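Local atomic coordinates of rhodopsin (Todarodes pacificus, PDB entry 2Z73), a protein that detects light through a bound retinal chromophore, whose 11-cis to all-trans isomerization activates G-protein and phospholipase C signalling for vision. Residues A[99-113]-A[176-188]. Numbering follows the deposited sequence.
With RET (retinal), chain D.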
loop_
_atom_site.group_PDB
_atom_site.type_symbol
_atom_site.label_atom_id
_atom_site.label_comp_id
_atom_site.label_asym_id
_atom_site.label_seq_id
_atom_site.Cartn_x
_atom_site.Cartn_y
_atom_site.Cartn_z
ATOM N N LYS A 99 -5.770 27.753 -5.594
ATOM C CA LYS A 99 -6.416 27.356 -6.834
ATOM C C LYS A 99 -5.402 27.315 -7.968
ATOM O O LYS A 99 -5.734 27.625 -9.106
ATOM C CB LYS A 99 -7.553 28.326 -7.144
ATOM C CG LYS A 99 -8.640 28.285 -6.068
ATOM C CD LYS A 99 -9.233 29.645 -5.755
ATOM C CE LYS A 99 -10.091 30.161 -6.881
ATOM N NZ LYS A 99 -10.722 31.453 -6.502
ATOM N N LYS A 100 -4.166 26.920 -7.652
ATOM C CA LYS A 100 -3.101 26.839 -8.645
ATOM C C LYS A 100 -1.832 26.164 -8.122
ATOM O O LYS A 100 -1.501 26.303 -6.949
ATOM C CB LYS A 100 -2.754 28.243 -9.141
ATOM C CG LYS A 100 -1.663 28.276 -10.190
ATOM C CD LYS A 100 -1.615 29.623 -10.905
ATOM C CE LYS A 100 -2.952 29.942 -11.569
ATOM N NZ LYS A 100 -3.409 28.837 -12.454
ATOM N N TRP A 101 -1.135 25.434 -8.994
ATOM C CA TRP A 101 0.116 24.773 -8.635
ATOM C C TRP A 101 1.246 25.773 -8.804
ATOM O O TRP A 101 1.681 26.060 -9.923
ATOM C CB TRP A 101 0.375 23.546 -9.523
ATOM C CG TRP A 101 1.720 22.884 -9.273
ATOM C CD1 TRP A 101 2.920 23.237 -9.823
ATOM C CD2 TRP A 101 1.991 21.778 -8.401
ATOM N NE1 TRP A 101 3.917 22.423 -9.351
ATOM C CE2 TRP A 101 3.378 21.518 -8.476
ATOM C CE3 TRP A 101 1.197 20.981 -7.559
ATOM C CZ2 TRP A 101 3.996 20.489 -7.738
ATOM C CZ3 TRP A 101 1.814 19.952 -6.821
ATOM C CH2 TRP A 101 3.199 19.721 -6.921
ATOM N N ILE A 102 1.716 26.304 -7.683
ATOM C CA ILE A 102 2.774 27.316 -7.667
ATOM C C ILE A 102 4.178 26.791 -7.407
ATOM O O ILE A 102 5.062 27.582 -7.107
ATOM C CB ILE A 102 2.513 28.346 -6.562
ATOM C CG1 ILE A 102 2.496 27.623 -5.198
ATOM C CG2 ILE A 102 1.206 29.074 -6.821
ATOM C CD1 ILE A 102 2.579 28.531 -3.988
ATOM N N PHE A 103 4.405 25.489 -7.526
ATOM C CA PHE A 103 5.727 24.961 -7.210
ATOM C C PHE A 103 6.632 24.592 -8.367
ATOM O O PHE A 103 7.689 23.997 -8.160
ATOM C CB PHE A 103 5.582 23.781 -6.246
ATOM C CG PHE A 103 4.846 24.130 -4.978
ATOM C CD1 PHE A 103 5.457 24.907 -3.994
ATOM C CD2 PHE A 103 3.526 23.732 -4.794
ATOM C CE1 PHE A 103 4.756 25.284 -2.845
ATOM C CE2 PHE A 103 2.817 24.104 -3.651
ATOM C CZ PHE A 103 3.428 24.879 -2.680
ATOM N N GLY A 104 6.232 24.956 -9.580
ATOM C CA GLY A 104 7.055 24.671 -10.741
ATOM C C GLY A 104 6.993 23.270 -11.299
ATOM O O GLY A 104 6.537 22.346 -10.643
ATOM N N PHE A 105 7.487 23.118 -12.522
ATOM C CA PHE A 105 7.499 21.838 -13.221
ATOM C C PHE A 105 8.333 20.764 -12.538
ATOM O O PHE A 105 7.906 19.622 -12.436
ATOM C CB PHE A 105 7.985 22.036 -14.656
ATOM C CG PHE A 105 7.439 21.023 -15.628
ATOM C CD1 PHE A 105 8.051 20.819 -16.858
ATOM C CD2 PHE A 105 6.317 20.266 -15.310
ATOM C CE1 PHE A 105 7.561 19.880 -17.753
ATOM C CE2 PHE A 105 5.819 19.324 -16.204
ATOM C CZ PHE A 105 6.445 19.133 -17.425
ATOM N N ALA A 106 9.527 21.124 -12.079
ATOM C CA ALA A 106 10.413 20.170 -11.405
ATOM C C ALA A 106 9.717 19.527 -10.208
ATOM O O ALA A 106 9.818 18.319 -9.996
ATOM C CB ALA A 106 11.689 20.866 -10.954
ATOM N N ALA A 107 9.015 20.335 -9.424
ATOM C CA ALA A 107 8.307 19.815 -8.270
ATOM C C ALA A 107 7.212 18.859 -8.739
ATOM O O ALA A 107 7.019 17.793 -8.165
ATOM C CB ALA A 107 7.709 20.958 -7.464
ATOM N N CYS A 108 6.504 19.243 -9.792
ATOM C CA CYS A 108 5.436 18.428 -10.366
ATOM C C CYS A 108 5.974 17.051 -10.721
ATOM O O CYS A 108 5.378 16.033 -10.372
ATOM C CB CYS A 108 4.896 19.121 -11.620
ATOM S SG CYS A 108 3.545 18.327 -12.565
ATOM N N LYS A 109 7.108 17.020 -11.412
ATOM C CA LYS A 109 7.705 15.749 -11.799
ATOM C C LYS A 109 8.020 14.929 -10.551
ATOM O O LYS A 109 7.636 13.766 -10.437
ATOM C CB LYS A 109 8.981 15.987 -12.606
ATOM C CG LYS A 109 8.764 16.896 -13.796
ATOM C CD LYS A 109 10.031 17.064 -14.592
ATOM C CE LYS A 109 9.793 17.939 -15.810
ATOM N NZ LYS A 109 10.954 17.913 -16.745
ATOM N N VAL A 110 8.719 15.550 -9.610
ATOM C CA VAL A 110 9.068 14.878 -8.369
ATOM C C VAL A 110 7.799 14.372 -7.709
ATOM O O VAL A 110 7.740 13.245 -7.212
ATOM C CB VAL A 110 9.781 15.834 -7.402
ATOM C CG1 VAL A 110 9.757 15.258 -5.986
ATOM C CG2 VAL A 110 11.221 16.063 -7.872
ATOM N N TYR A 111 6.774 15.215 -7.709
ATOM C CA TYR A 111 5.507 14.852 -7.095
ATOM C C TYR A 111 4.942 13.607 -7.757
ATOM O O TYR A 111 4.752 12.580 -7.107
ATOM C CB TYR A 111 4.524 16.005 -7.217
ATOM C CG TYR A 111 3.179 15.762 -6.578
ATOM C CD1 TYR A 111 2.814 16.422 -5.402
ATOM C CD2 TYR A 111 2.248 14.899 -7.168
ATOM C CE1 TYR A 111 1.553 16.230 -4.830
ATOM C CE2 TYR A 111 0.987 14.704 -6.603
ATOM C CZ TYR A 111 0.650 15.371 -5.438
ATOM O OH TYR A 111 -0.585 15.170 -4.875
ATOM N N GLY A 112 4.675 13.697 -9.052
ATOM C CA GLY A 112 4.113 12.564 -9.768
ATOM C C GLY A 112 4.955 11.305 -9.700
ATOM O O GLY A 112 4.419 10.212 -9.546
ATOM N N PHE A 113 6.269 11.471 -9.823
ATOM C CA PHE A 113 7.222 10.366 -9.785
ATOM C C PHE A 113 7.242 9.661 -8.415
ATOM O O PHE A 113 7.358 8.432 -8.334
ATOM C CB PHE A 113 8.610 10.903 -10.125
ATOM C CG PHE A 113 9.707 9.882 -10.034
ATOM C CD1 PHE A 113 9.604 8.662 -10.681
ATOM C CD2 PHE A 113 10.877 10.170 -9.333
ATOM C CE1 PHE A 113 10.640 7.737 -10.640
ATOM C CE2 PHE A 113 11.927 9.249 -9.284
ATOM C CZ PHE A 113 11.804 8.026 -9.944
ATOM N N ALA A 176 5.088 11.075 -19.208
ATOM C CA ALA A 176 5.230 12.377 -18.606
ATOM C C ALA A 176 4.425 12.537 -17.331
ATOM O O ALA A 176 3.435 11.838 -17.097
ATOM C CB ALA A 176 4.847 13.453 -19.605
ATOM N N TYR A 177 4.877 13.473 -16.507
ATOM C CA TYR A 177 4.229 13.792 -15.255
ATOM C C TYR A 177 3.782 15.238 -15.364
ATOM O O TYR A 177 4.598 16.147 -15.480
ATOM C CB TYR A 177 5.205 13.614 -14.096
ATOM C CG TYR A 177 5.378 12.175 -13.682
ATOM C CD1 TYR A 177 4.289 11.447 -13.207
ATOM C CD2 TYR A 177 6.625 11.547 -13.736
ATOM C CE1 TYR A 177 4.430 10.129 -12.783
ATOM C CE2 TYR A 177 6.778 10.214 -13.312
ATOM C CZ TYR A 177 5.669 9.517 -12.831
ATOM O OH TYR A 177 5.779 8.230 -12.363
ATOM N N THR A 178 2.479 15.452 -15.340
ATOM C CA THR A 178 1.965 16.797 -15.465
ATOM C C THR A 178 0.720 16.965 -14.610
ATOM O O THR A 178 0.366 16.064 -13.846
ATOM C CB THR A 178 1.651 17.096 -16.956
ATOM O OG1 THR A 178 1.010 18.369 -17.070
ATOM C CG2 THR A 178 0.763 16.017 -17.542
ATOM N N LEU A 179 0.067 18.116 -14.723
ATOM C CA LEU A 179 -1.142 18.382 -13.951
ATOM C C LEU A 179 -2.353 17.588 -14.472
ATOM O O LEU A 179 -2.389 17.166 -15.626
ATOM C CB LEU A 179 -1.450 19.876 -13.998
ATOM C CG LEU A 179 -0.286 20.799 -13.615
ATOM C CD1 LEU A 179 -0.466 22.150 -14.311
ATOM C CD2 LEU A 179 -0.194 20.961 -12.093
ATOM N N GLU A 180 -3.335 17.376 -13.604
ATOM C CA GLU A 180 -4.548 16.665 -13.976
ATOM C C GLU A 180 -5.731 17.329 -13.275
ATOM O O GLU A 180 -5.547 18.251 -12.479
ATOM C CB GLU A 180 -4.464 15.180 -13.579
ATOM C CG GLU A 180 -4.662 14.885 -12.096
ATOM C CD GLU A 180 -4.586 13.404 -11.799
ATOM O OE1 GLU A 180 -5.046 12.618 -12.649
ATOM O OE2 GLU A 180 -4.080 13.021 -10.713
ATOM N N GLY A 181 -6.938 16.867 -13.592
ATOM C CA GLY A 181 -8.135 17.407 -12.977
ATOM C C GLY A 181 -8.179 18.907 -12.765
ATOM O O GLY A 181 -8.104 19.676 -13.721
ATOM N N VAL A 182 -8.311 19.332 -11.513
ATOM C CA VAL A 182 -8.384 20.755 -11.208
ATOM C C VAL A 182 -7.020 21.436 -11.264
ATOM O O VAL A 182 -6.889 22.615 -10.928
ATOM C CB VAL A 182 -9.016 20.996 -9.841
ATOM C CG1 VAL A 182 -10.463 20.538 -9.854
ATOM C CG2 VAL A 182 -8.235 20.255 -8.777
ATOM N N LEU A 183 -6.002 20.677 -11.670
ATOM C CA LEU A 183 -4.662 21.216 -11.823
ATOM C C LEU A 183 -3.945 21.652 -10.546
ATOM O O LEU A 183 -3.258 22.663 -10.546
ATOM C CB LEU A 183 -4.736 22.396 -12.785
ATOM C CG LEU A 183 -5.575 22.089 -14.023
ATOM C CD1 LEU A 183 -5.628 23.306 -14.937
ATOM C CD2 LEU A 183 -4.974 20.893 -14.755
ATOM N N CYS A 184 -4.103 20.900 -9.459
ATOM C CA CYS A 184 -3.447 21.249 -8.202
ATOM C C CYS A 184 -2.658 20.090 -7.633
ATOM O O CYS A 184 -2.320 20.061 -6.456
ATOM C CB CYS A 184 -4.455 21.765 -7.179
ATOM S SG CYS A 184 -4.958 23.450 -7.542
ATOM N N ASN A 185 -2.397 19.112 -8.482
ATOM C CA ASN A 185 -1.580 17.982 -8.093
ATOM C C ASN A 185 -1.104 17.410 -9.413
ATOM O O ASN A 185 -1.623 17.765 -10.474
ATOM C CB ASN A 185 -2.353 16.956 -7.247
ATOM C CG ASN A 185 -3.278 16.087 -8.059
ATOM O OD1 ASN A 185 -4.447 16.419 -8.245
ATOM N ND2 ASN A 185 -2.758 14.958 -8.552
ATOM N N CYS A 186 -0.096 16.559 -9.367
ATOM C CA CYS A 186 0.439 16.013 -10.593
ATOM C C CYS A 186 0.308 14.506 -10.651
ATOM O O CYS A 186 -0.007 13.866 -9.658
ATOM C CB CYS A 186 1.901 16.474 -10.743
ATOM S SG CYS A 186 1.980 18.224 -11.286
ATOM N N SER A 187 0.510 13.951 -11.837
ATOM C CA SER A 187 0.420 12.512 -12.058
ATOM C C SER A 187 1.019 12.262 -13.433
ATOM O O SER A 187 1.579 13.178 -14.032
ATOM C CB SER A 187 -1.044 12.066 -12.035
ATOM O OG SER A 187 -1.144 10.654 -12.110
ATOM N N PHE A 188 0.916 11.036 -13.936
ATOM C CA PHE A 188 1.450 10.747 -15.264
ATOM C C PHE A 188 0.447 11.187 -16.320
ATOM O O PHE A 188 -0.699 11.506 -16.008
ATOM C CB PHE A 188 1.773 9.260 -15.406
ATOM C CG PHE A 188 0.591 8.348 -15.221
ATOM C CD1 PHE A 188 0.021 7.693 -16.313
ATOM C CD2 PHE A 188 0.063 8.122 -13.960
ATOM C CE1 PHE A 188 -1.060 6.822 -16.151
ATOM C CE2 PHE A 188 -1.016 7.254 -13.785
ATOM C CZ PHE A 188 -1.578 6.604 -14.887
HETATM C C1 RET D . -1.907 2.599 -11.977
HETATM C C2 RET D . -2.889 1.457 -11.587
HETATM C C3 RET D . -3.176 1.315 -10.102
HETATM C C4 RET D . -1.895 1.251 -9.253
HETATM C C5 RET D . -0.887 2.342 -9.614
HETATM C C6 RET D . -0.874 2.968 -10.835
HETATM C C7 RET D . 0.125 4.064 -11.180
HETATM C C8 RET D . 0.103 5.362 -10.644
HETATM C C9 RET D . 1.011 6.507 -10.801
HETATM C C10 RET D . 0.635 7.574 -10.084
HETATM C C11 RET D . 1.258 8.866 -9.896
HETATM C C12 RET D . 0.809 9.915 -9.142
HETATM C C13 RET D . -0.461 10.209 -8.371
HETATM C C14 RET D . -0.559 11.353 -7.628
HETATM C C15 RET D . -1.760 11.720 -6.868
HETATM C C16 RET D . -1.172 2.209 -13.259
HETATM C C17 RET D . -2.812 3.815 -12.362
HETATM C C18 RET D . 0.035 2.595 -8.450
HETATM C C19 RET D . 2.249 6.401 -11.668
HETATM C C20 RET D . -1.599 9.171 -8.480
HETATM O O HOH W 1 -6.372 25.206 -11.080
#
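Cys108 and Cys186 form the disulfide that ties the extracellular start of helix 104-138 to the second extracellular loop, as is general in the opsins and most class A receptors. The loop segment 176-188 folds as a beta hairpin. Its strands 177-179 and 186-188 pair antiparallel through Thr178 and Ser187, and a type II' turn runs from Glu180 to Leu183. The hairpin lies over the retinal as a lid.

The SG of Cys108 lies 2.0 Å from SG of Cys186, with a torsion of -104° about the S-S bond. SG of Cys186 also sits over the face of the Trp101 six-membered ring, 4.5 Å from its centroid and almost on the normal. The Trp101 indole is held by NE1, which donates to Gly104 O at 2.9 Å. The same carbonyl accepts from Cys108 N.

Beyond the disulfide, Tyr177 lays a ring face on the helix backbone at Gly112 and Phe113. Tyr177 CE1 lies 3.2 Å from Gly112 O. With no side chain, Gly112 leaves room for this ring. Tyr177 OH hydrogen-bonds to Ala167 O.

Tyr111 has CG anti to its backbone N (chi1 -178°), which directs the ring to the second strand. Tyr111 CE2 meets Cys186 O at 3.3 Å, at the ring edge. The Tyr111 hydroxyl hydrogen-bonds to Asn87 O and Lys305 NZ. Asn185 ND2 donates to Glu180 OE2 at 3.2 Å and to Cys186 O, while Asn185 OD1 hydrogen-bonds to Gln298 NE2.

Cys186 O lies 3.3 Å from retinal C14, and Ser187 OG, hydrogen-bonded to Tyr277 OH, is near C12. A water joins Lys99 O to Val182 O, but no hydrogen bond joins the segments directly. The disulfide and ring packing carry the contact, consistent with the disulfide holding the lid beside the polyene.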